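Local coordinates for protein myosin regulatory light chain (Physarum polycephalum, PDB 2BL0) that binds calcium through an EF-hand and, as a light chain, forms the regulatory domain of a conventional myosin together with the heavy chain, at residues K21-L27 with L50-D56. Residues are numbered along the deposited sequence; the frame is centred on the assembly and turned at random.
Sequences KVSIEEL and LNAKEFD. With CA (calcium ion), chain D.
F55 fills the apolar centre, its ring (chi1 +61°, p) sandwiched by two CH-pi contacts: V22 CB lies 4.1 Å from the ring centroid over one face, L27 CD1 3.9 Å over the opposite face. I24 CA borders the ring edge, 4.1 Å from F55 CD1. Beside the ring, L50 (m, t) meets I24 and L27: L50 CD1 is 3.6 Å from I24 CD1 and 3.8 Å from L27 CD2.

The extended backbones carrying V22 and F55 run antiparallel, with both side chains on the same face. These two form the hydrogen-bonded pair, V22 N to F55 O 2.9 Å and F55 N to V22 O 2.8 Å; S23 and E54 are the following non-hydrogen-bonded pair, CA atoms 4.2 Å apart. Past it, I24 N donates to K53 O at 2.9 Å. Segment 21-27 then turns through 3-10 residues 24-26, S23 OG taking E25 N at 3.1 Å in an ST turn; N51, with positive phi, is the first residue to leave helix 40-50.

At the polar edge, K21 NZ forms a salt bridge with E54 OE1 (3.6 Å), while K21 O binds calcium at 2.3 Å, alongside two waters and the carboxylates of D15, D17 and D19. E26, a predicted ligand, does not bind: E26 OE2 lies 10.5 Å from the calcium in the given conformer, a non-canonical mode.

The pairing resembles the short beta link between paired EF-hand loops, here joining the calcium loop to turn 51-56. V22 also packs against F11 and F14 of helix 4-14, L27 on I46 of helix 40-50 and F60 of helix 57-64, which D56 N-caps through T59 N.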
loop_
_atom_site.group_PDB
_atom_site.type_symbol
_atom_site.label_atom_id
_atom_site.label_comp_id
_atom_site.label_asym_id
_atom_site.label_seq_id
_atom_site.Cartn_x
_atom_site.Cartn_y
_atom_site.Cartn_z
ATOM N N LYS B 21 -7.914 17.621 1.548
ATOM C CA LYS B 21 -8.425 18.147 0.275
ATOM C C LYS B 21 -7.575 17.707 -0.907
ATOM O O LYS B 21 -6.360 17.622 -0.825
ATOM C CB LYS B 21 -8.482 19.674 0.294
ATOM C CG LYS B 21 -9.409 20.253 1.337
ATOM C CD LYS B 21 -10.873 19.962 1.069
ATOM C CE LYS B 21 -11.716 21.230 1.059
ATOM N NZ LYS B 21 -11.318 22.191 2.085
ATOM N N VAL B 22 -8.232 17.443 -2.028
ATOM C CA VAL B 22 -7.546 17.076 -3.262
ATOM C C VAL B 22 -8.069 18.007 -4.344
ATOM O O VAL B 22 -9.259 18.313 -4.369
ATOM C CB VAL B 22 -7.772 15.580 -3.614
ATOM C CG1 VAL B 22 -7.305 15.281 -4.994
ATOM C CG2 VAL B 22 -7.059 14.678 -2.595
ATOM N N SER B 23 -7.174 18.502 -5.195
ATOM C CA SER B 23 -7.540 19.426 -6.267
ATOM C C SER B 23 -8.587 18.797 -7.149
ATOM O O SER B 23 -8.524 17.612 -7.421
ATOM C CB SER B 23 -6.327 19.759 -7.143
ATOM O OG SER B 23 -6.735 20.470 -8.308
ATOM N N ILE B 24 -9.544 19.606 -7.595
ATOM C CA ILE B 24 -10.564 19.153 -8.536
ATOM C C ILE B 24 -9.964 18.656 -9.846
ATOM O O ILE B 24 -10.574 17.823 -10.521
ATOM C CB ILE B 24 -11.592 20.298 -8.803
ATOM C CG1 ILE B 24 -12.865 19.731 -9.445
ATOM C CG2 ILE B 24 -10.987 21.384 -9.695
ATOM C CD1 ILE B 24 -13.761 18.976 -8.487
ATOM N N GLU B 25 -8.773 19.152 -10.206
ATOM C CA GLU B 25 -8.087 18.716 -11.419
ATOM C C GLU B 25 -7.612 17.281 -11.354
ATOM O O GLU B 25 -7.277 16.687 -12.386
ATOM C CB GLU B 25 -6.898 19.615 -11.733
ATOM C CG GLU B 25 -7.259 21.081 -11.932
ATOM C CD GLU B 25 -8.274 21.318 -13.041
ATOM O OE1 GLU B 25 -9.002 22.346 -12.966
ATOM O OE2 GLU B 25 -8.347 20.511 -14.000
ATOM N N GLU B 26 -7.578 16.725 -10.144
ATOM C CA GLU B 26 -7.254 15.326 -9.964
ATOM C C GLU B 26 -8.441 14.387 -9.749
ATOM O O GLU B 26 -8.243 13.201 -9.570
ATOM C CB GLU B 26 -6.316 15.176 -8.769
ATOM C CG GLU B 26 -5.019 15.959 -8.878
ATOM C CD GLU B 26 -4.060 15.371 -9.889
ATOM O OE1 GLU B 26 -4.249 14.205 -10.281
ATOM O OE2 GLU B 26 -3.102 16.082 -10.283
ATOM N N LEU B 27 -9.667 14.892 -9.775
ATOM C CA LEU B 27 -10.831 14.048 -9.548
ATOM C C LEU B 27 -10.914 12.938 -10.579
ATOM O O LEU B 27 -11.126 11.805 -10.231
ATOM C CB LEU B 27 -12.120 14.892 -9.556
ATOM C CG LEU B 27 -13.443 14.139 -9.324
ATOM C CD1 LEU B 27 -13.471 13.366 -8.005
ATOM C CD2 LEU B 27 -14.615 15.098 -9.392
ATOM N N LEU B 50 -19.992 20.191 -8.534
ATOM C CA LEU B 50 -19.249 20.407 -7.309
ATOM C C LEU B 50 -18.956 21.899 -7.082
ATOM O O LEU B 50 -18.891 22.327 -5.933
ATOM C CB LEU B 50 -17.951 19.591 -7.309
ATOM C CG LEU B 50 -18.146 18.074 -7.313
ATOM C CD1 LEU B 50 -16.807 17.388 -7.272
ATOM C CD2 LEU B 50 -19.030 17.619 -6.156
ATOM N N ASN B 51 -18.794 22.671 -8.164
ATOM C CA ASN B 51 -18.563 24.130 -8.061
ATOM C C ASN B 51 -17.508 24.427 -7.014
ATOM O O ASN B 51 -17.694 25.265 -6.129
ATOM C CB ASN B 51 -19.859 24.906 -7.753
ATOM C CG ASN B 51 -19.807 26.359 -8.234
ATOM O OD1 ASN B 51 -19.722 26.619 -9.434
ATOM N ND2 ASN B 51 -19.854 27.311 -7.296
ATOM N N ALA B 52 -16.387 23.720 -7.121
ATOM C CA ALA B 52 -15.304 23.847 -6.139
ATOM C C ALA B 52 -13.953 23.620 -6.819
ATOM O O ALA B 52 -13.874 22.997 -7.861
ATOM C CB ALA B 52 -15.500 22.842 -5.021
ATOM N N LYS B 53 -12.891 24.156 -6.234
ATOM C CA LYS B 53 -11.556 23.936 -6.784
ATOM C C LYS B 53 -10.890 22.712 -6.147
ATOM O O LYS B 53 -9.837 22.289 -6.622
ATOM C CB LYS B 53 -10.684 25.173 -6.599
ATOM C CG LYS B 53 -10.271 25.444 -5.165
ATOM C CD LYS B 53 -9.479 26.738 -5.036
ATOM C CE LYS B 53 -8.835 26.849 -3.652
ATOM N NZ LYS B 53 -8.272 28.212 -3.454
ATOM N N GLU B 54 -11.481 22.184 -5.067
ATOM C CA GLU B 54 -10.986 20.962 -4.402
ATOM C C GLU B 54 -12.137 20.147 -3.842
ATOM O O GLU B 54 -13.272 20.631 -3.760
ATOM C CB GLU B 54 -9.999 21.300 -3.268
ATOM C CG GLU B 54 -10.022 22.738 -2.835
ATOM C CD GLU B 54 -9.227 23.000 -1.576
ATOM O OE1 GLU B 54 -9.744 23.749 -0.709
ATOM O OE2 GLU B 54 -8.097 22.481 -1.458
ATOM N N PHE B 55 -11.854 18.900 -3.470
ATOM C CA PHE B 55 -12.863 18.026 -2.879
ATOM C C PHE B 55 -12.292 17.238 -1.705
ATOM O O PHE B 55 -11.098 16.975 -1.651
ATOM C CB PHE B 55 -13.473 17.072 -3.920
ATOM C CG PHE B 55 -12.485 16.128 -4.560
ATOM C CD1 PHE B 55 -11.708 16.527 -5.647
ATOM C CD2 PHE B 55 -12.337 14.829 -4.081
ATOM C CE1 PHE B 55 -10.802 15.617 -6.239
ATOM C CE2 PHE B 55 -11.432 13.932 -4.670
ATOM C CZ PHE B 55 -10.658 14.341 -5.740
ATOM N N ASP B 56 -13.161 16.865 -0.782
ATOM C CA ASP B 56 -12.786 16.052 0.388
ATOM C C ASP B 56 -13.211 14.595 0.220
ATOM O O ASP B 56 -13.788 14.217 -0.797
ATOM C CB ASP B 56 -13.291 16.673 1.703
ATOM C CG ASP B 56 -14.808 16.705 1.835
ATOM O OD1 ASP B 56 -15.541 16.046 1.075
ATOM O OD2 ASP B 56 -15.363 17.360 2.757
HETATM CA CA CA D . -4.276 18.139 -0.085
HETATM O O HOH W 1 -3.543 17.470 -2.150
HETATM O O HOH W 2 -4.430 20.178 -0.956
#